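Local structure of L-lysine 6-monooxygenase involved in desferrioxamine biosynthesis (Erwinia amylovora CFBP1430, 5O8R) at residues 7-12 and 32-37; 48-53 and 98-103; 194-199 and 334-339; 243-248 and 425-430. The protein catalyses the NADPH- and FAD-dependent N6-hydroxylation of L-lysine, a step assigned to desferrioxamine siderophore biosynthesis. One frame throughout, in Å; residues are numbered along the deposited sequence.

Contact 1. Residues 7-12 and 32-37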
# COMPACT_ATOMS: atom_id res chain seq x y z
N THR A 7 26.28 -47.30 17.62
CA THR A 7 24.86 -47.24 17.22
C THR A 7 24.66 -46.66 15.77
O THR A 7 25.36 -45.77 15.31
CB THR A 7 24.03 -46.40 18.23
OG1 THR A 7 24.35 -45.02 18.04
CG2 THR A 7 24.30 -46.77 19.72
N ILE A 8 23.67 -47.20 15.08
CA ILE A 8 23.36 -46.79 13.74
C ILE A 8 22.17 -45.83 13.78
O ILE A 8 21.08 -46.20 14.22
CB ILE A 8 22.98 -48.00 12.86
CG1 ILE A 8 24.15 -48.96 12.71
CG2 ILE A 8 22.56 -47.54 11.46
CD1 ILE A 8 23.77 -50.35 12.23
N TYR A 9 22.37 -44.63 13.24
CA TYR A 9 21.37 -43.58 13.27
C TYR A 9 20.28 -43.87 12.26
O TYR A 9 20.52 -44.55 11.24
CB TYR A 9 22.04 -42.24 12.98
CG TYR A 9 22.88 -41.71 14.13
CD1 TYR A 9 22.28 -41.02 15.15
CD2 TYR A 9 24.27 -41.87 14.19
CE1 TYR A 9 23.01 -40.49 16.21
CE2 TYR A 9 25.01 -41.36 15.25
CZ TYR A 9 24.37 -40.66 16.26
OH TYR A 9 25.01 -40.09 17.36
N ASP A 10 19.09 -43.35 12.52
CA ASP A 10 17.95 -43.56 11.61
C ASP A 10 18.16 -42.76 10.34
O ASP A 10 17.88 -43.23 9.23
CB ASP A 10 16.63 -43.16 12.28
CG ASP A 10 16.25 -44.10 13.43
OD1 ASP A 10 16.23 -45.32 13.19
OD2 ASP A 10 15.98 -43.62 14.55
N PHE A 11 18.65 -41.54 10.54
CA PHE A 11 19.16 -40.71 9.47
C PHE A 11 20.28 -39.86 10.05
O PHE A 11 20.29 -39.55 11.26
CB PHE A 11 18.04 -39.83 8.89
CG PHE A 11 17.65 -38.67 9.78
CD1 PHE A 11 16.89 -38.85 10.94
CD2 PHE A 11 18.07 -37.39 9.48
CE1 PHE A 11 16.56 -37.77 11.77
CE2 PHE A 11 17.74 -36.31 10.29
CZ PHE A 11 17.00 -36.49 11.45
N ILE A 12 21.23 -39.53 9.19
CA ILE A 12 22.19 -38.45 9.43
C ILE A 12 21.94 -37.41 8.34
O ILE A 12 21.71 -37.74 7.14
CB ILE A 12 23.63 -38.95 9.36
CG1 ILE A 12 24.04 -39.49 10.72
CG2 ILE A 12 24.61 -37.86 8.95
CD1 ILE A 12 25.15 -40.50 10.65
N GLY A 32 11.45 -41.73 19.43
CA GLY A 32 12.09 -42.88 18.78
C GLY A 32 12.75 -42.61 17.46
O GLY A 32 12.95 -43.51 16.65
N LEU A 33 13.08 -41.36 17.25
CA LEU A 33 13.81 -40.95 16.07
C LEU A 33 15.13 -40.55 16.59
O LEU A 33 15.23 -39.70 17.49
CB LEU A 33 13.15 -39.78 15.36
CG LEU A 33 13.80 -39.42 14.04
CD1 LEU A 33 13.72 -40.59 13.07
CD2 LEU A 33 13.10 -38.21 13.45
N ASN A 34 16.14 -41.21 16.05
CA ASN A 34 17.48 -41.02 16.53
C ASN A 34 18.29 -40.72 15.32
O ASN A 34 18.58 -41.60 14.49
CB ASN A 34 18.00 -42.22 17.30
CG ASN A 34 19.45 -42.08 17.64
OD1 ASN A 34 19.86 -41.28 18.50
ND2 ASN A 34 20.25 -42.82 16.93
N GLY A 35 18.60 -39.42 15.24
CA GLY A 35 19.26 -38.79 14.12
C GLY A 35 20.06 -37.56 14.54
O GLY A 35 19.89 -36.97 15.64
N VAL A 36 20.98 -37.20 13.64
CA VAL A 36 22.00 -36.24 13.96
C VAL A 36 22.45 -35.53 12.67
O VAL A 36 22.33 -36.07 11.54
CB VAL A 36 23.13 -36.98 14.71
CG1 VAL A 36 24.09 -37.65 13.73
CG2 VAL A 36 23.87 -36.07 15.68
N PHE A 37 22.97 -34.30 12.86
CA PHE A 37 23.29 -33.40 11.73
C PHE A 37 24.71 -32.92 11.78
O PHE A 37 25.16 -32.42 12.82
CB PHE A 37 22.38 -32.17 11.74
CG PHE A 37 20.95 -32.50 11.48
CD1 PHE A 37 20.12 -32.88 12.52
CD2 PHE A 37 20.49 -32.53 10.19
CE1 PHE A 37 18.84 -33.24 12.26
CE2 PHE A 37 19.17 -32.87 9.94
CZ PHE A 37 18.35 -33.22 10.97
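Tyr-9 lays one face of its ring against Val-36. Val-36 CG1 sits 3.9 Å from the Tyr-9 ring centroid, only 8° off the ring normal, a CH-pi contact. The Asn-34 amide lies nearly parallel to the same ring, its plane turned by 13°, with Asn-34 ND2 3.2 Å from Tyr-9 CD1. Asp-10 grips Asn-34 twice. Asp-10 N donates to Asn-34 O over 2.7 Å, almost in line with the carbonyl. Asn-34 N returns a bond of 2.8 Å to Asp-10 OD2, on the anti lone pair of that oxygen. Phe-11 CG stands between its backbone N and carbonyl carbon (chi1 75°). This turns the ring across to Gly-35 CA, beside Leu-33 CD2, and Phe-37 CZ approaches near its plane. Val-36 N reaches Phe-11 O through a weak bond. Ile-12 and Val-36 run side by side in parallel register, Ile-12 CG1 and Val-36 CG1 3.5 Å apart. The two strands belong to a right-handed beta-alpha-beta unit, the Rossmann-type start of the FAD-binding domain. Helix 18-27 joins them and covers Phe-37. Helix 399-411 packs on Phe-11 and Leu-33, and strand 147-152 touches Tyr-9 and Ile-12.

Contact 2. Residues 48-53 and 98-103. With NAP (NADP nicotinamide-adenine-dinucleotide phosphate), chain D.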
# COMPACT_ATOMS: atom_id res chain seq x y z
N THR A 48 26.84 -14.35 4.57
CA THR A 48 27.11 -13.04 5.28
C THR A 48 27.65 -11.83 4.39
O THR A 48 27.64 -10.66 4.86
CB THR A 48 28.02 -13.22 6.56
OG1 THR A 48 27.83 -14.53 7.13
CG2 THR A 48 27.74 -12.15 7.67
N GLY A 49 28.06 -12.11 3.14
CA GLY A 49 28.68 -11.13 2.21
C GLY A 49 27.88 -10.56 1.04
O GLY A 49 28.45 -9.84 0.20
N MET A 50 26.58 -10.91 0.96
CA MET A 50 25.54 -10.19 0.14
C MET A 50 24.42 -9.56 1.05
O MET A 50 23.47 -8.89 0.55
CB MET A 50 24.94 -11.20 -0.84
CG MET A 50 24.29 -10.68 -2.11
SD MET A 50 23.49 -12.08 -2.95
CE MET A 50 24.83 -13.14 -3.52
N MET A 51 24.59 -9.73 2.38
CA MET A 51 23.62 -9.37 3.42
C MET A 51 23.75 -7.91 3.82
O MET A 51 24.48 -7.57 4.77
CB MET A 51 23.84 -10.24 4.65
CG MET A 51 22.86 -10.01 5.79
SD MET A 51 23.05 -11.28 7.05
CE MET A 51 24.36 -10.60 8.12
N LEU A 52 22.98 -7.10 3.10
CA LEU A 52 22.94 -5.63 3.23
C LEU A 52 21.99 -5.16 4.31
O LEU A 52 20.92 -5.70 4.42
CB LEU A 52 22.42 -5.07 1.90
CG LEU A 52 23.42 -5.10 0.75
CD1 LEU A 52 22.76 -5.03 -0.60
CD2 LEU A 52 24.38 -3.94 0.91
N GLU A 53 22.30 -4.08 5.03
CA GLU A 53 21.40 -3.60 6.14
C GLU A 53 19.90 -3.65 5.83
O GLU A 53 19.08 -3.92 6.72
CB GLU A 53 21.78 -2.18 6.65
CG GLU A 53 20.76 -1.59 7.64
CD GLU A 53 21.08 -0.18 8.13
OE1 GLU A 53 22.02 -0.03 8.95
OE2 GLU A 53 20.37 0.78 7.70
N LEU A 98 10.94 -10.75 7.19
CA LEU A 98 12.07 -10.58 8.11
C LEU A 98 13.30 -10.02 7.41
O LEU A 98 13.63 -10.43 6.27
CB LEU A 98 12.50 -11.93 8.66
CG LEU A 98 11.57 -12.79 9.47
CD1 LEU A 98 12.18 -14.19 9.59
CD2 LEU A 98 11.35 -12.13 10.82
N MET A 99 14.03 -9.20 8.14
CA MET A 99 15.28 -8.69 7.64
C MET A 99 16.18 -9.90 7.59
O MET A 99 16.17 -10.67 8.53
CB MET A 99 15.86 -7.60 8.56
CG MET A 99 14.95 -6.42 8.82
SD MET A 99 14.51 -5.62 7.27
CE MET A 99 16.12 -4.96 6.87
N ARG A 100 16.99 -10.03 6.54
CA ARG A 100 17.92 -11.13 6.42
C ARG A 100 18.84 -11.23 7.61
O ARG A 100 19.19 -12.29 8.00
CB ARG A 100 18.72 -11.09 5.11
CG ARG A 100 18.31 -12.25 4.20
CD ARG A 100 18.60 -12.08 2.71
NE ARG A 100 20.01 -12.37 2.48
CZ ARG A 100 20.79 -11.76 1.59
NH1 ARG A 100 20.31 -10.80 0.78
NH2 ARG A 100 22.08 -12.12 1.51
N LYS A 101 19.17 -10.14 8.26
CA LYS A 101 20.00 -10.29 9.44
C LYS A 101 19.24 -10.93 10.57
O LYS A 101 19.84 -11.58 11.44
CB LYS A 101 20.63 -8.96 9.85
CG LYS A 101 20.96 -8.82 11.33
CD LYS A 101 21.77 -7.56 11.64
CE LYS A 101 23.21 -7.63 11.17
NZ LYS A 101 23.61 -6.30 10.64
N GLU A 102 17.93 -10.73 10.64
CA GLU A 102 17.22 -11.28 11.77
C GLU A 102 16.98 -12.74 11.47
O GLU A 102 17.07 -13.57 12.36
CB GLU A 102 15.96 -10.53 12.08
CG GLU A 102 15.37 -10.83 13.45
CD GLU A 102 14.29 -9.82 13.81
OE1 GLU A 102 13.51 -9.50 12.92
OE2 GLU A 102 14.24 -9.30 14.95
N TYR A 103 16.75 -13.11 10.23
CA TYR A 103 16.55 -14.51 9.95
C TYR A 103 17.79 -15.23 10.40
O TYR A 103 17.78 -16.31 11.04
CB TYR A 103 16.36 -14.72 8.50
CG TYR A 103 16.14 -16.14 8.13
CD1 TYR A 103 14.97 -16.81 8.50
CD2 TYR A 103 17.08 -16.84 7.45
CE1 TYR A 103 14.75 -18.13 8.15
CE2 TYR A 103 16.87 -18.16 7.11
CZ TYR A 103 15.71 -18.80 7.44
OH TYR A 103 15.54 -20.12 7.07
PA NAP D . 19.60 -15.83 -10.10
O1A NAP D . 19.95 -17.31 -10.36
O2A NAP D . 18.18 -15.29 -10.34
O5B NAP D . 20.63 -14.82 -10.81
C5B NAP D . 21.06 -15.16 -12.12
C4B NAP D . 20.94 -13.98 -13.05
O4B NAP D . 22.17 -14.09 -13.73
C3B NAP D . 19.76 -14.10 -14.03
O3B NAP D . 19.12 -12.83 -14.39
C2B NAP D . 20.46 -14.84 -15.16
O2B NAP D . 19.79 -14.77 -16.44
C1B NAP D . 21.83 -14.17 -15.10
N9A NAP D . 22.88 -14.83 -15.91
C8A NAP D . 23.39 -16.10 -15.89
N7A NAP D . 24.33 -16.24 -16.89
C5A NAP D . 24.40 -15.06 -17.52
C6A NAP D . 25.14 -14.50 -18.64
N6A NAP D . 26.01 -15.30 -19.23
N1A NAP D . 24.93 -13.22 -19.03
C2A NAP D . 24.05 -12.39 -18.39
N3A NAP D . 23.31 -12.82 -17.34
C4A NAP D . 23.45 -14.13 -16.89
O3 NAP D . 20.02 -15.72 -8.54
PN NAP D . 20.46 -14.49 -7.60
O1N NAP D . 21.69 -14.97 -6.90
O2N NAP D . 20.51 -13.12 -8.39
O5D NAP D . 19.30 -14.60 -6.46
C5D NAP D . 18.05 -15.31 -6.63
C4D NAP D . 18.17 -16.82 -6.33
O4D NAP D . 18.43 -16.87 -4.94
C3D NAP D . 16.90 -17.65 -6.64
O3D NAP D . 17.08 -18.91 -7.36
C2D NAP D . 16.25 -17.87 -5.29
O2D NAP D . 16.04 -19.26 -4.99
C1D NAP D . 17.21 -17.21 -4.28
N1N NAP D . 16.71 -16.04 -3.53
C2N NAP D . 17.61 -15.16 -3.00
C3N NAP D . 17.16 -14.08 -2.24
C7N NAP D . 18.07 -13.07 -1.64
O7N NAP D . 17.78 -12.60 -0.52
N7N NAP D . 19.13 -12.71 -2.38
C4N NAP D . 15.79 -13.89 -2.02
C5N NAP D . 14.89 -14.80 -2.57
C6N NAP D . 15.37 -15.87 -3.31
P2B NAP D . 18.50 -15.68 -16.77
O1X NAP D . 18.47 -15.75 -18.30
O2X NAP D . 17.31 -14.97 -16.12
O3X NAP D . 18.80 -17.00 -16.07
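Arg-100 reaches from the start of helix 100-113 to the loop around Met-50 and Met-51, beside bound NADP. The loop follows the second strand of the FAD-binding Rossmann-type unit, and Met-51 is the centre of an inverse gamma turn. Arg-100 CB points toward this loop. The chain runs out through CG and bends at chi3 (79°). Arg-100 CD lies 3.4 Å from the nicotinamide carboxamide oxygen O7N of NADP. NE and CZ follow past the same oxygen at longer range. Arg-100 NH1 also comes within 3.4 Å of O7N, which meets the guanidinium obliquely. Arg-100 NH2 ends near the loop backbone, 3.5 Å from Met-50 C, though Met-50 is poorly ordered and its placement less certain. Met-51 CA covers one face of the guanidinium, while Met-50 CB lies at its edge, in plane. No hydrogen bond links the two segments. The guanidinium meets the loop by van der Waals contact, and NH1 forms a salt bridge with Glu-206. With chi1 at -178° the Met-51 chain is extended as far as SD, which lies 4.0 Å from Lys-101 CA. Lys-101 and Glu-53 form salt bridges with Asp-292 and Lys-289 of the second subunit. Met-99 is the N-cap residue, and its carbonyl O accepts from both Glu-102 N and Tyr-103 N. Met-99 CE rests against Glu-53 O.

Contact 3. Residues 194-199 and 334-339. With NAP (NADP nicotinamide-adenine-dinucleotide phosphate), chain D.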
# COMPACT_ATOMS: atom_id res chain seq x y z
N SER A 194 33.84 3.15 -12.87
CA SER A 194 32.73 2.52 -13.55
C SER A 194 32.47 1.09 -12.98
O SER A 194 33.39 0.32 -12.80
CB SER A 194 33.04 2.49 -15.04
OG SER A 194 33.53 1.23 -15.44
N ILE A 195 31.23 0.74 -12.70
CA ILE A 195 30.88 -0.58 -12.16
C ILE A 195 29.74 -1.13 -12.97
O ILE A 195 28.90 -0.40 -13.39
CB ILE A 195 30.36 -0.49 -10.73
CG1 ILE A 195 31.34 0.31 -9.86
CG2 ILE A 195 30.16 -1.88 -10.16
CD1 ILE A 195 30.86 0.59 -8.45
N THR A 196 29.69 -2.42 -13.15
CA THR A 196 28.66 -3.02 -13.96
C THR A 196 28.17 -4.19 -13.20
O THR A 196 28.94 -4.84 -12.56
CB THR A 196 29.28 -3.49 -15.26
OG1 THR A 196 29.69 -2.34 -15.97
CG2 THR A 196 28.34 -4.30 -16.09
N VAL A 197 26.90 -4.49 -13.31
CA VAL A 197 26.29 -5.52 -12.50
C VAL A 197 25.66 -6.43 -13.45
O VAL A 197 24.83 -5.99 -14.23
CB VAL A 197 25.28 -4.93 -11.52
CG1 VAL A 197 24.53 -6.02 -10.82
CG2 VAL A 197 26.02 -4.14 -10.48
N LEU A 198 26.08 -7.68 -13.44
CA LEU A 198 25.75 -8.61 -14.50
C LEU A 198 24.86 -9.70 -13.94
O LEU A 198 25.24 -10.38 -13.00
CB LEU A 198 27.01 -9.16 -15.09
CG LEU A 198 26.61 -9.89 -16.37
CD1 LEU A 198 27.36 -9.40 -17.58
CD2 LEU A 198 26.84 -11.37 -16.20
N GLY A 199 23.67 -9.85 -14.50
CA GLY A 199 22.61 -10.73 -13.94
C GLY A 199 21.45 -9.90 -13.39
O GLY A 199 21.70 -8.78 -12.95
N GLU A 334 35.33 -0.99 -15.37
CA GLU A 334 36.44 -1.29 -14.52
C GLU A 334 35.96 -2.35 -13.56
O GLU A 334 36.39 -3.49 -13.63
CB GLU A 334 36.95 -0.03 -13.82
CG GLU A 334 37.49 1.00 -14.81
CD GLU A 334 38.24 2.14 -14.15
OE1 GLU A 334 38.16 2.24 -12.90
OE2 GLU A 334 38.89 2.94 -14.91
N GLY A 335 35.04 -1.97 -12.69
CA GLY A 335 34.41 -2.91 -11.74
C GLY A 335 33.40 -3.83 -12.41
O GLY A 335 32.80 -3.51 -13.42
N LEU A 336 33.23 -4.99 -11.82
CA LEU A 336 32.34 -5.99 -12.38
C LEU A 336 31.80 -6.91 -11.26
O LEU A 336 32.56 -7.61 -10.64
CB LEU A 336 33.06 -6.81 -13.43
CG LEU A 336 32.19 -7.95 -13.87
CD1 LEU A 336 30.89 -7.45 -14.45
CD2 LEU A 336 32.91 -8.73 -14.93
N VAL A 337 30.48 -6.87 -11.02
CA VAL A 337 29.84 -7.65 -9.99
C VAL A 337 29.07 -8.66 -10.75
O VAL A 337 28.20 -8.30 -11.54
CB VAL A 337 28.92 -6.81 -9.13
CG1 VAL A 337 28.15 -7.69 -8.17
CG2 VAL A 337 29.73 -5.79 -8.33
N MET A 338 29.42 -9.92 -10.52
CA MET A 338 28.88 -11.00 -11.29
C MET A 338 27.78 -11.66 -10.44
O MET A 338 28.04 -12.44 -9.55
CB MET A 338 29.99 -11.94 -11.61
CG MET A 338 29.54 -12.99 -12.59
SD MET A 338 29.76 -12.45 -14.28
CE MET A 338 31.51 -12.08 -14.27
N ALA A 339 26.52 -11.32 -10.73
CA ALA A 339 25.39 -11.58 -9.85
C ALA A 339 24.60 -12.67 -10.52
O ALA A 339 23.39 -12.55 -10.78
CB ALA A 339 24.55 -10.31 -9.66
PA NAP D . 19.60 -15.83 -10.10
O1A NAP D . 19.95 -17.31 -10.36
O2A NAP D . 18.18 -15.29 -10.34
O5B NAP D . 20.63 -14.82 -10.81
C5B NAP D . 21.06 -15.16 -12.12
C4B NAP D . 20.94 -13.98 -13.05
O4B NAP D . 22.17 -14.09 -13.73
C3B NAP D . 19.76 -14.10 -14.03
O3B NAP D . 19.12 -12.83 -14.39
C2B NAP D . 20.46 -14.84 -15.16
O2B NAP D . 19.79 -14.77 -16.44
C1B NAP D . 21.83 -14.17 -15.10
N9A NAP D . 22.88 -14.83 -15.91
C8A NAP D . 23.39 -16.10 -15.89
N7A NAP D . 24.33 -16.24 -16.89
C5A NAP D . 24.40 -15.06 -17.52
C6A NAP D . 25.14 -14.50 -18.64
N6A NAP D . 26.01 -15.30 -19.23
N1A NAP D . 24.93 -13.22 -19.03
C2A NAP D . 24.05 -12.39 -18.39
N3A NAP D . 23.31 -12.82 -17.34
C4A NAP D . 23.45 -14.13 -16.89
O3 NAP D . 20.02 -15.72 -8.54
PN NAP D . 20.46 -14.49 -7.60
O1N NAP D . 21.69 -14.97 -6.90
O2N NAP D . 20.51 -13.12 -8.39
O5D NAP D . 19.30 -14.60 -6.46
C5D NAP D . 18.05 -15.31 -6.63
C4D NAP D . 18.17 -16.82 -6.33
O4D NAP D . 18.43 -16.87 -4.94
C3D NAP D . 16.90 -17.65 -6.64
O3D NAP D . 17.08 -18.91 -7.36
C2D NAP D . 16.25 -17.87 -5.29
O2D NAP D . 16.04 -19.26 -4.99
C1D NAP D . 17.21 -17.21 -4.28
N1N NAP D . 16.71 -16.04 -3.53
C2N NAP D . 17.61 -15.16 -3.00
C3N NAP D . 17.16 -14.08 -2.24
C7N NAP D . 18.07 -13.07 -1.64
O7N NAP D . 17.78 -12.60 -0.52
N7N NAP D . 19.13 -12.71 -2.38
C4N NAP D . 15.79 -13.89 -2.02
C5N NAP D . 14.89 -14.80 -2.57
C6N NAP D . 15.37 -15.87 -3.31
P2B NAP D . 18.50 -15.68 -16.77
O1X NAP D . 18.47 -15.75 -18.30
O2X NAP D . 17.31 -14.97 -16.12
O3X NAP D . 18.80 -17.00 -16.07
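Val-197 and Val-337 lie side by side on one face of a parallel strand pair, Val-197 CG2 4.2 Å from Val-337 CB. The bonding is firm at this end. Val-337 N donates to Thr-196 O with an almost straight N-H (171°). Leu-198 N then donates to Val-337 O at 2.9 Å, and Ala-339 N donates to Leu-198 O at 2.8 Å. On the other face Leu-198 CD2 packs 3.7 Å from Met-338 SD, both side chains pointing the same way. Leu-198 CG lies opposite its backbone N (chi1 -168°), which carries CD2 toward this sulfur and toward the adenine of NADP, touched at C2A. Strands 194-198 and 335-338 are neighbours in the five-stranded parallel sheet of the NADP-binding Rossmann-type domain. Helix 202-212 covers the valine face. Gly-199 is the first residue of a stretch that fits the Rossmann-type GxGxxA pattern. Its phi is positive, and its CA lies 3.4 Å from NADP O4B. The opposite end is looser. Thr-196 N reaches Gly-335 O through a weak, bent bond (129°). Next to it Gly-335 N bonds to Ser-194 O at 2.8 Å. At the very end Glu-334 N donates to a side chain, Ser-194 OG, over 2.9 Å. Glu-334 is partly exposed, and its extended chain takes OE1 back to Arg-193 N. Thr-196 OG1, on the face with Leu-198, is held by Thr-333 OG1.

Contact 4. Residues 243-248 and 425-430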
# COMPACT_ATOMS: atom_id res chain seq x y z
N MET A 243 0.27 -22.51 -6.92
CA MET A 243 1.14 -23.44 -7.55
C MET A 243 2.35 -23.82 -6.69
O MET A 243 3.15 -24.66 -7.10
CB MET A 243 1.64 -22.88 -8.85
CG MET A 243 0.60 -22.42 -9.86
SD MET A 243 1.62 -21.94 -11.27
CE MET A 243 0.60 -22.59 -12.60
N THR A 244 2.53 -23.21 -5.54
CA THR A 244 3.58 -23.65 -4.63
C THR A 244 2.88 -24.44 -3.56
O THR A 244 2.79 -24.01 -2.43
CB THR A 244 4.37 -22.50 -3.96
OG1 THR A 244 3.67 -22.05 -2.81
CG2 THR A 244 4.55 -21.33 -4.87
N SER A 245 2.31 -25.56 -3.91
CA SER A 245 1.53 -26.24 -2.91
C SER A 245 1.53 -27.70 -3.24
O SER A 245 1.59 -28.08 -4.43
CB SER A 245 0.09 -25.68 -2.80
OG SER A 245 -0.64 -25.98 -3.97
N PRO A 246 1.44 -28.53 -2.18
CA PRO A 246 1.39 -29.96 -2.34
C PRO A 246 0.58 -30.40 -3.59
O PRO A 246 1.11 -31.16 -4.42
CB PRO A 246 0.72 -30.39 -1.04
CG PRO A 246 1.24 -29.41 -0.06
CD PRO A 246 1.09 -28.15 -0.80
N GLU A 247 -0.63 -29.83 -3.75
CA GLU A 247 -1.56 -30.15 -4.85
C GLU A 247 -0.85 -29.93 -6.18
O GLU A 247 -0.82 -30.80 -7.03
CB GLU A 247 -2.85 -29.30 -4.77
CG GLU A 247 -3.36 -29.02 -3.34
CD GLU A 247 -4.86 -28.73 -3.20
OE1 GLU A 247 -5.66 -28.76 -4.18
OE2 GLU A 247 -5.23 -28.43 -2.05
N TRP A 248 -0.21 -28.78 -6.32
CA TRP A 248 0.53 -28.51 -7.54
C TRP A 248 1.81 -29.35 -7.69
O TRP A 248 2.27 -29.57 -8.81
CB TRP A 248 0.90 -27.05 -7.65
CG TRP A 248 1.32 -26.75 -9.04
CD1 TRP A 248 0.50 -26.51 -10.12
CD2 TRP A 248 2.65 -26.76 -9.54
NE1 TRP A 248 1.26 -26.32 -11.26
CE2 TRP A 248 2.58 -26.48 -10.93
CE3 TRP A 248 3.89 -26.98 -8.96
CZ2 TRP A 248 3.70 -26.38 -11.73
CZ3 TRP A 248 5.02 -26.88 -9.75
CH2 TRP A 248 4.91 -26.58 -11.13
N GLN A 425 -7.97 -23.71 -7.02
CA GLN A 425 -7.82 -24.20 -8.38
C GLN A 425 -7.78 -25.69 -8.35
O GLN A 425 -7.24 -26.26 -7.42
CB GLN A 425 -6.50 -23.75 -8.95
CG GLN A 425 -6.48 -22.29 -9.23
CD GLN A 425 -5.11 -21.81 -9.58
OE1 GLN A 425 -4.66 -21.96 -10.73
NE2 GLN A 425 -4.45 -21.22 -8.59
N THR A 426 -8.35 -26.31 -9.37
CA THR A 426 -7.94 -27.66 -9.75
C THR A 426 -6.86 -27.58 -10.84
O THR A 426 -7.00 -26.86 -11.84
CB THR A 426 -9.13 -28.44 -10.27
OG1 THR A 426 -10.21 -28.30 -9.35
CG2 THR A 426 -8.78 -29.91 -10.43
N PHE A 427 -5.76 -28.31 -10.64
CA PHE A 427 -4.66 -28.24 -11.61
C PHE A 427 -4.66 -29.22 -12.78
O PHE A 427 -4.31 -28.82 -13.91
CB PHE A 427 -3.33 -28.30 -10.90
CG PHE A 427 -3.12 -27.18 -9.96
CD1 PHE A 427 -3.02 -25.87 -10.45
CD2 PHE A 427 -3.08 -27.41 -8.60
CE1 PHE A 427 -2.85 -24.81 -9.59
CE2 PHE A 427 -2.91 -26.36 -7.73
CZ PHE A 427 -2.80 -25.06 -8.23
N PRO A 428 -4.99 -30.51 -12.53
CA PRO A 428 -5.05 -31.43 -13.67
C PRO A 428 -6.38 -31.31 -14.37
O PRO A 428 -7.33 -30.72 -13.84
CB PRO A 428 -4.98 -32.79 -13.00
CG PRO A 428 -5.74 -32.58 -11.72
CD PRO A 428 -5.38 -31.18 -11.27
N ALA A 429 -6.46 -31.90 -15.54
CA ALA A 429 -7.75 -32.09 -16.15
C ALA A 429 -8.58 -32.90 -15.19
O ALA A 429 -8.05 -33.62 -14.38
CB ALA A 429 -7.59 -32.82 -17.47
N GLN A 430 -9.89 -32.71 -15.24
CA GLN A 430 -10.83 -33.40 -14.36
C GLN A 430 -12.20 -33.22 -14.98
O GLN A 430 -12.53 -32.12 -15.39
CB GLN A 430 -10.84 -32.77 -12.97
CG GLN A 430 -12.03 -33.19 -12.11
CD GLN A 430 -11.94 -32.69 -10.69
OE1 GLN A 430 -10.89 -32.83 -10.05
NE2 GLN A 430 -13.05 -32.11 -10.16
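The first turn of helix 246-252 receives a phenylalanine from the C-terminal tail, and the pair meets as a T-shaped (edge-to-face) stack. Trp-248 presents the edge of its five-membered ring to a face of Phe-427. The ring centroids are 4.8 Å apart and the planes stand at 87°. Trp-248 CD1 sits over the centre of the Phe-427 ring and comes 3.6 Å from Phe-427 CD1. Trp-248 CB lies over the same face, 4.2 Å from the ring centroid, in a CH-pi contact. The backbone sets CB there. Trp-248 CG lies beside its own carbonyl carbon, opposite the backbone N (chi1 -165°), and this swings the indole so that CD1 also comes over the phenyl ring. Met-243 CG meets Phe-427 CE1 at 4.2 Å, while Met-243 CB rests over a face of the indole, toward its rim. Glu-247 CB touches Phe-427 CE2 at 4.2 Å. Its carboxylate turns to the tail, where Glu-247 OE2 accepts from Ile-422 N and Ala-423 N. Gln-425 NE2 bonds to Glu-242 OE1, a second polar tie between tail and helix region. The tail also reaches a neighbouring chain, where Gln-430 O bonds to Arg-331 of the third subunit. No hydrogen bond joins the two segments directly. The tail is therefore held here by aromatic and apolar contact, while Glu-247 and Gln-425 make their polar bonds to residues just outside the two segments.

How the contacts relate
From the N terminus, contact 1 closes the short loop through helix 18-27 and pairs the first two strands of the FAD-binding region. Contact 2 follows in series. It folds the loop at 48-53 back on the start of helix 100-113. Contact 3 opens next and spans 135 residues to join two strands of the NADP-binding sheet. Contact 4 opens within that span and closes near the C terminus, so contacts 3 and 4 cross. None nests in another. Contact 4 ties helix 246-252 to the tail. Contacts 2 and 3 both touch NADP, at its nicotinamide and adenosine parts, and their centres are 21 Å apart. Contacts 1 and 3 lie on opposite sides of the chain's centre.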